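Local structure of ThermoDBP-single stranded DNA binding protein (Thermoproteus tenax, 3TEK) at residues L110-E121 against W133-W143. The protein binds single-stranded DNA, probably taking the place of the canonical single-stranded DNA-binding protein in Thermoproteales. Numbering follows the deposited sequence.
Sequences LERGDIFMISTE and WNRDKTQLIYW
M117 and S119 pair through their backbones with I141 and Q139 in the antiparallel hairpin of strands 116-124 and 131-142, at one margin of the four-stranded sheet. The hydrogen bond from M117 N to I141 O is 2.8 Å. I118 with L140, between them, and F116 with Y142, beyond M117, are the non-hydrogen-bonded pairs, and their side chains leave on the face covered by helix 83-108. There L140 CD1 sits 3.6 Å from I118 CG1 and also touches the F116 ring, while its CD2 meets L110 CD1 tip to tip. L110 CD2 lies against Y142 CD1. On the other face M117 is extended beyond CG, and its CE reaches I141 CG2 and, at 3.9 Å, W143 CH2. Strand 131-142 turns a corner at D136 and K137, through a type I turn from N134 to K137. E121 spans this corner: its O takes the N134 N-H, and its OE1 takes N134 ND2 from above the carboxylate plane. The aliphatic part of K137 packs along the same glutamate. T120 holds OG1 anti to its N (chi1 -169°), facing the indole edge of W133. W133 NE1 donates to T120 OG1 at 2.9 Å, with the oxygen in the ring plane and the N-H bent to 143°.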
# COMPACT_ATOMS: atom_id res chain seq x y z
N LEU A 110 9.87 17.21 7.48
CA LEU A 110 10.73 16.20 6.87
C LEU A 110 11.62 16.89 5.84
O LEU A 110 11.22 17.88 5.23
CB LEU A 110 9.92 15.08 6.20
CG LEU A 110 8.96 14.33 7.10
CD1 LEU A 110 8.21 13.26 6.30
CD2 LEU A 110 9.71 13.73 8.27
N GLU A 111 12.82 16.34 5.65
CA GLU A 111 13.77 16.86 4.67
C GLU A 111 14.18 15.76 3.67
O GLU A 111 14.02 14.56 3.93
CB GLU A 111 14.98 17.44 5.40
CG GLU A 111 14.58 18.50 6.45
CD GLU A 111 15.73 19.36 6.95
OE1 GLU A 111 16.71 18.80 7.49
OE2 GLU A 111 15.65 20.61 6.80
N ARG A 112 14.72 16.19 2.53
CA ARG A 112 15.21 15.25 1.51
C ARG A 112 16.16 14.25 2.17
O ARG A 112 16.95 14.62 3.03
CB ARG A 112 15.96 15.99 0.40
CG ARG A 112 16.04 15.21 -0.91
CD ARG A 112 16.93 15.92 -1.94
NE ARG A 112 16.56 15.61 -3.32
CZ ARG A 112 17.17 16.09 -4.40
NH1 ARG A 112 18.19 16.93 -4.28
NH2 ARG A 112 16.75 15.74 -5.61
N GLY A 113 16.05 12.99 1.76
CA GLY A 113 16.90 11.94 2.31
C GLY A 113 16.42 11.36 3.63
O GLY A 113 16.99 10.37 4.11
N ASP A 114 15.39 11.95 4.23
CA ASP A 114 14.85 11.40 5.46
C ASP A 114 14.23 10.01 5.26
O ASP A 114 13.82 9.62 4.16
CB ASP A 114 13.85 12.35 6.11
CG ASP A 114 14.53 13.41 6.97
OD1 ASP A 114 15.76 13.36 7.20
OD2 ASP A 114 13.79 14.31 7.42
N ILE A 115 14.21 9.24 6.34
CA ILE A 115 13.74 7.86 6.30
C ILE A 115 12.46 7.76 7.11
O ILE A 115 12.25 8.55 8.03
CB ILE A 115 14.80 6.91 6.86
CG1 ILE A 115 16.03 6.98 5.99
CG2 ILE A 115 14.32 5.49 6.83
CD1 ILE A 115 15.76 6.62 4.56
N PHE A 116 11.61 6.80 6.75
CA PHE A 116 10.28 6.65 7.35
C PHE A 116 9.62 5.31 6.99
O PHE A 116 10.07 4.59 6.09
CB PHE A 116 9.36 7.79 6.90
CG PHE A 116 9.16 7.86 5.42
CD1 PHE A 116 8.21 7.03 4.79
CD2 PHE A 116 9.91 8.72 4.64
CE1 PHE A 116 8.03 7.08 3.40
CE2 PHE A 116 9.76 8.77 3.26
CZ PHE A 116 8.82 7.97 2.63
N MET A 117 8.51 5.03 7.63
CA MET A 117 7.63 4.00 7.14
C MET A 117 6.18 4.41 7.26
O MET A 117 5.81 5.13 8.15
CB MET A 117 7.89 2.68 7.83
CG MET A 117 7.96 2.77 9.28
SD MET A 117 8.55 1.27 10.02
CE MET A 117 8.61 1.80 11.68
N ILE A 118 5.36 3.97 6.34
CA ILE A 118 3.97 4.30 6.37
C ILE A 118 3.19 3.04 6.63
O ILE A 118 3.43 2.04 6.03
CB ILE A 118 3.55 4.88 5.05
CG1 ILE A 118 4.29 6.18 4.83
CG2 ILE A 118 2.07 5.12 5.00
CD1 ILE A 118 4.24 6.67 3.47
N SER A 119 2.26 3.10 7.56
CA SER A 119 1.31 2.02 7.72
C SER A 119 -0.06 2.55 7.33
O SER A 119 -0.45 3.68 7.72
CB SER A 119 1.27 1.50 9.14
OG SER A 119 0.72 2.48 9.98
N THR A 120 -0.79 1.75 6.58
CA THR A 120 -2.13 2.14 6.18
C THR A 120 -3.02 0.91 6.06
O THR A 120 -2.56 -0.22 6.24
CB THR A 120 -2.11 2.95 4.88
OG1 THR A 120 -3.42 3.53 4.66
CG2 THR A 120 -1.63 2.09 3.71
N GLU A 121 -4.30 1.14 5.83
CA GLU A 121 -5.26 0.07 5.65
C GLU A 121 -5.97 0.21 4.32
O GLU A 121 -6.29 1.33 3.91
CB GLU A 121 -6.31 0.10 6.74
CG GLU A 121 -5.80 -0.20 8.11
CD GLU A 121 -6.92 -0.62 9.08
OE1 GLU A 121 -8.13 -0.63 8.70
OE2 GLU A 121 -6.56 -0.93 10.21
N TRP A 133 -8.95 2.80 -0.22
CA TRP A 133 -7.96 3.27 0.74
C TRP A 133 -8.70 3.76 1.99
O TRP A 133 -9.56 4.61 1.88
CB TRP A 133 -7.20 4.43 0.14
CG TRP A 133 -6.13 4.99 1.00
CD1 TRP A 133 -5.48 4.39 2.05
CD2 TRP A 133 -5.53 6.27 0.86
NE1 TRP A 133 -4.55 5.23 2.57
CE2 TRP A 133 -4.56 6.40 1.86
CE3 TRP A 133 -5.75 7.33 -0.01
CZ2 TRP A 133 -3.78 7.54 2.01
CZ3 TRP A 133 -4.98 8.49 0.15
CH2 TRP A 133 -4.01 8.58 1.16
N ASN A 134 -8.36 3.19 3.15
CA ASN A 134 -8.90 3.60 4.46
C ASN A 134 -7.97 4.68 5.00
O ASN A 134 -7.16 4.41 5.89
CB ASN A 134 -8.97 2.37 5.37
CG ASN A 134 -9.81 2.57 6.64
OD1 ASN A 134 -10.67 3.45 6.71
ND2 ASN A 134 -9.57 1.70 7.63
N ARG A 135 -8.05 5.87 4.39
CA ARG A 135 -7.08 6.96 4.66
C ARG A 135 -7.00 7.33 6.13
O ARG A 135 -5.93 7.69 6.61
CB ARG A 135 -7.43 8.28 3.91
CG ARG A 135 -7.90 8.15 2.48
N ASP A 136 -8.16 7.30 6.81
CA ASP A 136 -8.23 7.66 8.25
C ASP A 136 -7.25 6.84 9.10
O ASP A 136 -6.83 7.30 10.15
CB ASP A 136 -9.64 7.47 8.83
CG ASP A 136 -10.67 8.43 8.23
OD1 ASP A 136 -10.28 9.38 7.51
OD2 ASP A 136 -11.89 8.23 8.53
N LYS A 137 -6.89 5.64 8.64
CA LYS A 137 -5.91 4.81 9.36
C LYS A 137 -4.43 4.95 8.89
O LYS A 137 -3.58 4.16 9.26
CB LYS A 137 -6.35 3.35 9.31
CG LYS A 137 -7.73 3.11 9.90
CD LYS A 137 -7.77 3.45 11.39
CE LYS A 137 -8.75 2.57 12.12
NZ LYS A 137 -8.45 2.54 13.58
N THR A 138 -4.12 5.95 8.09
CA THR A 138 -2.77 6.08 7.58
C THR A 138 -1.88 6.70 8.65
O THR A 138 -2.26 7.71 9.23
CB THR A 138 -2.74 6.95 6.32
OG1 THR A 138 -3.61 6.37 5.33
CG2 THR A 138 -1.33 7.04 5.75
N GLN A 139 -0.72 6.12 8.92
CA GLN A 139 0.23 6.71 9.89
C GLN A 139 1.66 6.63 9.44
O GLN A 139 2.04 5.74 8.70
CB GLN A 139 0.09 6.04 11.25
CG GLN A 139 -1.04 6.63 12.08
CD GLN A 139 -1.78 5.59 12.84
OE1 GLN A 139 -1.17 4.76 13.52
NE2 GLN A 139 -3.12 5.61 12.74
N LEU A 140 2.43 7.62 9.89
CA LEU A 140 3.83 7.73 9.57
C LEU A 140 4.66 7.59 10.82
O LEU A 140 4.40 8.23 11.85
CB LEU A 140 4.12 9.10 8.97
CG LEU A 140 5.52 9.27 8.40
CD1 LEU A 140 5.56 8.71 6.99
CD2 LEU A 140 5.95 10.75 8.46
N ILE A 141 5.68 6.76 10.73
CA ILE A 141 6.75 6.78 11.69
C ILE A 141 7.97 7.25 10.92
O ILE A 141 8.21 6.79 9.81
CB ILE A 141 7.00 5.42 12.32
CG1 ILE A 141 5.84 5.05 13.23
CG2 ILE A 141 8.32 5.45 13.15
CD1 ILE A 141 5.87 5.82 14.60
N TYR A 142 8.71 8.19 11.50
CA TYR A 142 9.82 8.85 10.79
C TYR A 142 11.03 8.99 11.71
O TYR A 142 10.91 8.88 12.91
CB TYR A 142 9.38 10.22 10.24
CG TYR A 142 9.00 11.24 11.29
CD1 TYR A 142 9.92 12.21 11.70
CD2 TYR A 142 7.74 11.24 11.86
CE1 TYR A 142 9.56 13.15 12.67
CE2 TYR A 142 7.38 12.20 12.83
CZ TYR A 142 8.30 13.14 13.23
OH TYR A 142 7.96 14.08 14.17
N TRP A 143 12.20 9.20 11.12
CA TRP A 143 13.44 9.24 11.88
C TRP A 143 13.92 10.69 12.03
O TRP A 143 13.93 11.44 11.08
CB TRP A 143 14.49 8.37 11.21
CG TRP A 143 14.43 6.90 11.63
CD1 TRP A 143 15.32 6.24 12.43
CD2 TRP A 143 13.44 5.92 11.26
NE1 TRP A 143 14.95 4.91 12.58
CE2 TRP A 143 13.80 4.70 11.88
CE3 TRP A 143 12.31 5.96 10.46
CZ2 TRP A 143 13.04 3.53 11.74
CZ3 TRP A 143 11.55 4.79 10.31
CH2 TRP A 143 11.94 3.59 10.95